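Local coordinates for protein putative tagatose-6-phosphate ketose/aldose isomerase (Escherichia coli, PDB 3C3J) that is a putative isomerase built from two SIS domains, its precise function not established, at residues A[104-110]-A[132-138]; A[99-105]-A[125-131]. All coordinates share one frame; numbering follows the deposited sequence.

Contact 1 of 2, residues A[104-110]-A[132-138]; sequences PLLLISF and ECYHLPI
Strands 105-111 and 133-139 are the two strands of a beta-alpha-beta unit, neighbours in the five-stranded parallel sheet of the first SIS domain, and Leu105 to Phe110 run beside Cys133 to Ile138 at 18°. As parallel pairing requires, the odd-numbered residues of the first strand reach both ways: Leu105 N donates to Glu132 O (2.9 Å), and Leu105 O accepts from Tyr134 N. Leu107 repeats this between Tyr134 O and Leu136 N, its N-H pointing almost straight at the oxygen (171°). Next in line, the bond from Ser109 N to Leu136 O is stretched to 3.4 Å and weak; Ile138 N to Ser109 O restores a normal length of 2.8 Å.

Each face of the sheet has its own packing. Helix 117-129, the crossover of the unit, lies over Leu107, Ser109 and His135, and here Leu105 CD2 meets Cys133 SG at 4.0 Å while the side chains of Leu107 and His135 lie obliquely to each other. Helix 174-187 covers Ile108, Phe110 and Ile138 on the reverse. With CG1 of Ile138 anti to the carbonyl carbon and the chain extended beyond it (chi2 179°), Ile138 CD1 touches both Phe110 CE1, 3.8 Å away, and Ile108 CG2. Further down that face, Leu106 CD1 lies 3.8 Å from Tyr134 CB, and the edge of the tyrosine ring is turned to Leu105 O. At the start of the strands the extended Glu132 lies alongside Pro104, Glu132 OE1 being 3.6 Å from Pro104 CG. The other carboxylate oxygen, Glu132 OE2, forms a salt bridge to Lys51.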
loop_
_atom_site.group_PDB
_atom_site.type_symbol
_atom_site.label_atom_id
_atom_site.label_comp_id
_atom_site.label_asym_id
_atom_site.label_seq_id
_atom_site.Cartn_x
_atom_site.Cartn_y
_atom_site.Cartn_z
ATOM N N PRO A 104 5.948 20.898 13.118
ATOM C CA PRO A 104 7.255 20.297 13.290
ATOM C C PRO A 104 7.224 18.852 12.781
ATOM O O PRO A 104 6.152 18.233 12.700
ATOM C CB PRO A 104 7.513 20.362 14.814
ATOM C CG PRO A 104 6.416 21.230 15.389
ATOM C CD PRO A 104 5.279 21.142 14.418
ATOM N N LEU A 105 8.384 18.361 12.377
ATOM C CA LEU A 105 8.532 16.992 11.904
ATOM C C LEU A 105 9.701 16.287 12.580
ATOM O O LEU A 105 10.787 16.849 12.718
ATOM C CB LEU A 105 8.778 17.005 10.396
ATOM C CG LEU A 105 9.135 15.689 9.702
ATOM C CD1 LEU A 105 8.027 14.638 9.843
ATOM C CD2 LEU A 105 9.456 15.900 8.236
ATOM N N LEU A 106 9.492 15.024 12.942
ATOM C CA LEU A 106 10.553 14.130 13.335
ATOM C C LEU A 106 10.576 13.041 12.266
ATOM O O LEU A 106 9.597 12.304 12.112
ATOM C CB LEU A 106 10.289 13.508 14.707
ATOM C CG LEU A 106 11.291 12.429 15.156
ATOM C CD1 LEU A 106 12.752 12.945 15.127
ATOM C CD2 LEU A 106 10.919 11.827 16.536
ATOM N N LEU A 107 11.666 12.963 11.532
ATOM C CA LEU A 107 11.815 11.974 10.459
ATOM C C LEU A 107 12.665 10.819 10.952
ATOM O O LEU A 107 13.843 11.006 11.310
ATOM C CB LEU A 107 12.452 12.592 9.207
ATOM C CG LEU A 107 12.456 11.729 7.945
ATOM C CD1 LEU A 107 11.003 11.438 7.472
ATOM C CD2 LEU A 107 13.302 12.387 6.837
ATOM N N ILE A 108 12.061 9.630 10.976
ATOM C CA ILE A 108 12.764 8.409 11.363
ATOM C C ILE A 108 13.196 7.700 10.069
ATOM O O ILE A 108 12.362 7.201 9.316
ATOM C CB ILE A 108 11.887 7.511 12.231
ATOM C CG1 ILE A 108 11.435 8.273 13.480
ATOM C CG2 ILE A 108 12.663 6.238 12.645
ATOM C CD1 ILE A 108 10.198 7.699 14.075
ATOM N N SER A 109 14.488 7.745 9.773
ATOM C CA SER A 109 15.006 7.265 8.485
ATOM C C SER A 109 15.660 5.908 8.715
ATOM O O SER A 109 16.627 5.812 9.451
ATOM C CB SER A 109 16.042 8.248 7.917
ATOM O OG SER A 109 15.455 9.453 7.411
ATOM N N PHE A 110 15.127 4.864 8.086
ATOM C CA PHE A 110 15.732 3.542 8.075
ATOM C C PHE A 110 16.636 3.361 6.861
ATOM O O PHE A 110 16.241 3.642 5.739
ATOM C CB PHE A 110 14.630 2.481 8.042
ATOM C CG PHE A 110 13.738 2.509 9.230
ATOM C CD1 PHE A 110 14.197 2.080 10.459
ATOM C CD2 PHE A 110 12.425 2.963 9.128
ATOM C CE1 PHE A 110 13.378 2.091 11.569
ATOM C CE2 PHE A 110 11.587 2.984 10.259
ATOM C CZ PHE A 110 12.068 2.554 11.474
ATOM N N GLU A 132 10.874 23.428 11.100
ATOM C CA GLU A 132 11.284 22.773 12.343
ATOM C C GLU A 132 11.322 21.255 12.155
ATOM O O GLU A 132 10.336 20.552 12.352
ATOM C CB GLU A 132 10.363 23.172 13.501
ATOM C CG GLU A 132 10.985 22.828 14.851
ATOM C CD GLU A 132 10.087 23.082 16.045
ATOM O OE1 GLU A 132 9.014 23.713 15.897
ATOM O OE2 GLU A 132 10.494 22.632 17.149
ATOM N N CYS A 133 12.501 20.774 11.795
ATOM C CA CYS A 133 12.698 19.403 11.367
ATOM C C CYS A 133 13.788 18.749 12.205
ATOM O O CYS A 133 14.877 19.349 12.437
ATOM C CB CYS A 133 13.085 19.351 9.897
ATOM S SG CYS A 133 12.903 17.724 9.188
ATOM N N TYR A 134 13.471 17.546 12.686
ATOM C CA TYR A 134 14.377 16.742 13.499
ATOM C C TYR A 134 14.486 15.369 12.866
ATOM O O TYR A 134 13.600 14.949 12.122
ATOM C CB TYR A 134 13.893 16.614 14.939
ATOM C CG TYR A 134 13.589 17.939 15.583
ATOM C CD1 TYR A 134 14.587 18.678 16.214
ATOM C CD2 TYR A 134 12.300 18.466 15.533
ATOM C CE1 TYR A 134 14.301 19.907 16.783
ATOM C CE2 TYR A 134 11.994 19.705 16.129
ATOM C CZ TYR A 134 12.998 20.410 16.745
ATOM O OH TYR A 134 12.714 21.648 17.306
ATOM N N HIS A 135 15.584 14.693 13.155
ATOM C CA HIS A 135 15.917 13.388 12.540
ATOM C C HIS A 135 16.379 12.373 13.558
ATOM O O HIS A 135 17.186 12.703 14.457
ATOM C CB HIS A 135 17.018 13.563 11.500
ATOM C CG HIS A 135 16.607 14.395 10.342
ATOM N ND1 HIS A 135 16.869 15.746 10.268
ATOM C CD2 HIS A 135 15.893 14.085 9.239
ATOM C CE1 HIS A 135 16.360 16.217 9.146
ATOM N NE2 HIS A 135 15.760 15.232 8.505
ATOM N N LEU A 136 15.886 11.141 13.403
ATOM C CA LEU A 136 16.380 9.971 14.106
ATOM C C LEU A 136 16.639 8.862 13.083
ATOM O O LEU A 136 15.802 8.000 12.864
ATOM C CB LEU A 136 15.376 9.500 15.150
ATOM C CG LEU A 136 15.894 8.433 16.152
ATOM C CD1 LEU A 136 16.431 9.117 17.377
ATOM C CD2 LEU A 136 14.787 7.448 16.522
ATOM N N PRO A 137 17.803 8.896 12.426
ATOM C CA PRO A 137 18.137 7.751 11.586
ATOM C C PRO A 137 18.404 6.485 12.395
ATOM O O PRO A 137 19.013 6.537 13.472
ATOM C CB PRO A 137 19.393 8.200 10.842
ATOM C CG PRO A 137 19.527 9.665 11.152
ATOM C CD PRO A 137 18.847 9.928 12.411
ATOM N N ILE A 138 17.907 5.364 11.880
ATOM C CA ILE A 138 18.149 4.042 12.459
ATOM C C ILE A 138 18.803 3.267 11.330
ATOM O O ILE A 138 18.166 2.971 10.299
ATOM C CB ILE A 138 16.841 3.393 12.957
ATOM C CG1 ILE A 138 16.214 4.276 14.040
ATOM C CG2 ILE A 138 17.084 1.968 13.480
ATOM C CD1 ILE A 138 14.854 3.773 14.662
#

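Contact 2 of 2, residues A[99-105]-A[125-131]; sequences LNPAHPL and LANQFVP
No hydrogen bond joins Leu99-Leu105 to Leu125-Pro131; instead Val130, the first residue to leave helical geometry after helix 117-129, packs its methyl groups against the carbonyl oxygens of Asn100 and His103 and against Leu99 and Leu105. This is where the crossover helix of a beta-alpha-beta unit ends, against the loop that leads into the first strand of that unit. Val130 CG1, anti to the backbone N (chi1 -174°), sits 3.2 Å from His103 O and 3.8 Å from Leu105 CB, the leucine crossing the valine at about a right angle. The other branch, CG2, touches Leu99 CB and Leu105 CD2.

Leu99 reaches along the helix: its CB lies 3.9 Å from Phe129 CB, while CD1 lies against the backbone at Leu125 and Ala126. Leu99 CD2 and Leu105 CD2 both approach Ala126 CB, the latter to 4.0 Å. Beyond the two segments Phe129 meets the ring of Trp382, with planes at about 60°, and Leu125 packs on Tyr287 of the second subunit.

The loop is shaped by a type I turn from Asn100 to His103 and by an Asx turn, in which Asn100 OD1 accepts from Ala102 N at 2.9 Å. That turn presents Pro101 to the helix end, its CB 3.4 Å from Phe129 O and its carbonyl O 3.3 Å from Pro131 CD.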
loop_
_atom_site.group_PDB
_atom_site.type_symbol
_atom_site.label_atom_id
_atom_site.label_comp_id
_atom_site.label_asym_id
_atom_site.label_seq_id
_atom_site.Cartn_x
_atom_site.Cartn_y
_atom_site.Cartn_z
ATOM N N LEU A 99 5.293 16.341 2.976
ATOM C CA LEU A 99 6.068 17.114 3.952
ATOM C C LEU A 99 5.336 18.404 4.210
ATOM O O LEU A 99 5.107 19.196 3.282
ATOM C CB LEU A 99 7.478 17.382 3.408
ATOM C CG LEU A 99 8.300 16.108 3.206
ATOM C CD1 LEU A 99 9.596 16.435 2.424
ATOM C CD2 LEU A 99 8.598 15.451 4.573
ATOM N N ASN A 100 4.922 18.601 5.453
ATOM C CA ASN A 100 4.029 19.694 5.816
ATOM C C ASN A 100 4.818 20.821 6.485
ATOM O O ASN A 100 5.261 20.684 7.625
ATOM C CB ASN A 100 2.927 19.191 6.756
ATOM C CG ASN A 100 1.837 20.232 6.974
ATOM O OD1 ASN A 100 2.073 21.439 6.852
ATOM N ND2 ASN A 100 0.647 19.773 7.304
ATOM N N PRO A 101 4.986 21.958 5.784
ATOM C CA PRO A 101 5.750 23.058 6.347
ATOM C C PRO A 101 5.149 23.726 7.596
ATOM O O PRO A 101 5.832 24.517 8.241
ATOM C CB PRO A 101 5.836 24.061 5.185
ATOM C CG PRO A 101 5.559 23.270 3.970
ATOM C CD PRO A 101 4.522 22.276 4.422
ATOM N N ALA A 102 3.896 23.424 7.920
ATOM C CA ALA A 102 3.166 24.114 8.980
ATOM C C ALA A 102 3.303 23.476 10.353
ATOM O O ALA A 102 2.818 24.063 11.332
ATOM C CB ALA A 102 1.663 24.194 8.616
ATOM N N HIS A 103 3.919 22.292 10.427
ATOM C CA HIS A 103 4.079 21.556 11.681
ATOM C C HIS A 103 5.528 21.118 11.864
ATOM O O HIS A 103 6.237 20.923 10.869
ATOM C CB HIS A 103 3.231 20.282 11.708
ATOM C CG HIS A 103 1.778 20.513 11.471
ATOM N ND1 HIS A 103 1.011 21.321 12.276
ATOM C CD2 HIS A 103 0.949 20.030 10.520
ATOM C CE1 HIS A 103 -0.227 21.340 11.821
ATOM N NE2 HIS A 103 -0.296 20.545 10.768
ATOM N N PRO A 104 5.948 20.898 13.118
ATOM C CA PRO A 104 7.255 20.297 13.290
ATOM C C PRO A 104 7.224 18.852 12.781
ATOM O O PRO A 104 6.152 18.233 12.700
ATOM C CB PRO A 104 7.513 20.362 14.814
ATOM C CG PRO A 104 6.416 21.230 15.389
ATOM C CD PRO A 104 5.279 21.142 14.418
ATOM N N LEU A 105 8.384 18.361 12.377
ATOM C CA LEU A 105 8.532 16.992 11.904
ATOM C C LEU A 105 9.701 16.287 12.580
ATOM O O LEU A 105 10.787 16.849 12.718
ATOM C CB LEU A 105 8.778 17.005 10.396
ATOM C CG LEU A 105 9.135 15.689 9.702
ATOM C CD1 LEU A 105 8.027 14.638 9.843
ATOM C CD2 LEU A 105 9.456 15.900 8.236
ATOM N N LEU A 125 15.346 16.878 1.676
ATOM C CA LEU A 125 14.043 17.410 1.306
ATOM C C LEU A 125 13.209 17.781 2.542
ATOM O O LEU A 125 12.594 18.857 2.575
ATOM C CB LEU A 125 13.334 16.406 0.407
ATOM C CG LEU A 125 13.760 16.366 -1.067
ATOM C CD1 LEU A 125 13.225 15.055 -1.714
ATOM C CD2 LEU A 125 13.234 17.608 -1.808
ATOM N N ALA A 126 13.266 16.942 3.577
ATOM C CA ALA A 126 12.538 17.203 4.810
ATOM C C ALA A 126 13.074 18.493 5.446
ATOM O O ALA A 126 12.285 19.376 5.824
ATOM C CB ALA A 126 12.620 16.019 5.766
ATOM N N ASN A 127 14.398 18.641 5.478
ATOM C CA ASN A 127 15.022 19.876 5.978
ATOM C C ASN A 127 14.647 21.114 5.139
ATOM O O ASN A 127 14.365 22.178 5.691
ATOM C CB ASN A 127 16.546 19.760 6.008
ATOM C CG ASN A 127 17.060 18.898 7.131
ATOM O OD1 ASN A 127 16.456 18.799 8.205
ATOM N ND2 ASN A 127 18.213 18.286 6.898
ATOM N N GLN A 128 14.637 20.964 3.820
ATOM C CA GLN A 128 14.238 22.043 2.912
ATOM C C GLN A 128 12.775 22.459 3.091
ATOM O O GLN A 128 12.469 23.661 3.107
ATOM C CB GLN A 128 14.439 21.622 1.463
ATOM C CG GLN A 128 15.824 21.758 0.911
ATOM C CD GLN A 128 15.832 21.356 -0.576
ATOM O OE1 GLN A 128 15.749 22.205 -1.488
ATOM N NE2 GLN A 128 15.859 20.076 -0.814
ATOM N N PHE A 129 11.881 21.474 3.199
ATOM C CA PHE A 129 10.435 21.740 3.260
ATOM C C PHE A 129 9.913 22.157 4.646
ATOM O O PHE A 129 8.994 22.966 4.735
ATOM C CB PHE A 129 9.621 20.532 2.780
ATOM C CG PHE A 129 9.419 20.483 1.293
ATOM C CD1 PHE A 129 10.452 20.180 0.450
ATOM C CD2 PHE A 129 8.166 20.739 0.735
ATOM C CE1 PHE A 129 10.244 20.158 -0.935
ATOM C CE2 PHE A 129 7.974 20.723 -0.627
ATOM C CZ PHE A 129 9.002 20.418 -1.455
ATOM N N VAL A 130 10.472 21.592 5.708
ATOM C CA VAL A 130 9.877 21.715 7.044
ATOM C C VAL A 130 10.806 22.536 7.930
ATOM O O VAL A 130 11.908 22.093 8.277
ATOM C CB VAL A 130 9.546 20.350 7.658
ATOM C CG1 VAL A 130 8.767 20.530 9.011
ATOM C CG2 VAL A 130 8.754 19.521 6.651
ATOM N N PRO A 131 10.376 23.770 8.257
ATOM C CA PRO A 131 11.226 24.662 9.030
ATOM C C PRO A 131 11.736 24.086 10.340
ATOM O O PRO A 131 12.902 24.274 10.670
ATOM C CB PRO A 131 10.337 25.895 9.271
ATOM C CG PRO A 131 9.276 25.825 8.268
ATOM C CD PRO A 131 9.086 24.402 7.889
#

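How the contacts relate
The centres of contacts 1 and 2 lie 10 Å apart in the first SIS domain, and the two share Pro104 and Leu105. Along the chain their segments alternate: loop 99-104 runs into strand 105-111, helix 117-129 follows, and residues 130-132 lead on to strand 133-139. Contact 1 pairs the two strands of this beta-alpha-beta unit, whereas contact 2 fastens the end of its helix to the loop before it. They also touch directly, Leu107 CD2 lying 3.8 Å from Ala126 CB. The start of strand 105-111 thus meets both strand 133-139 and the end of the helix that connects them.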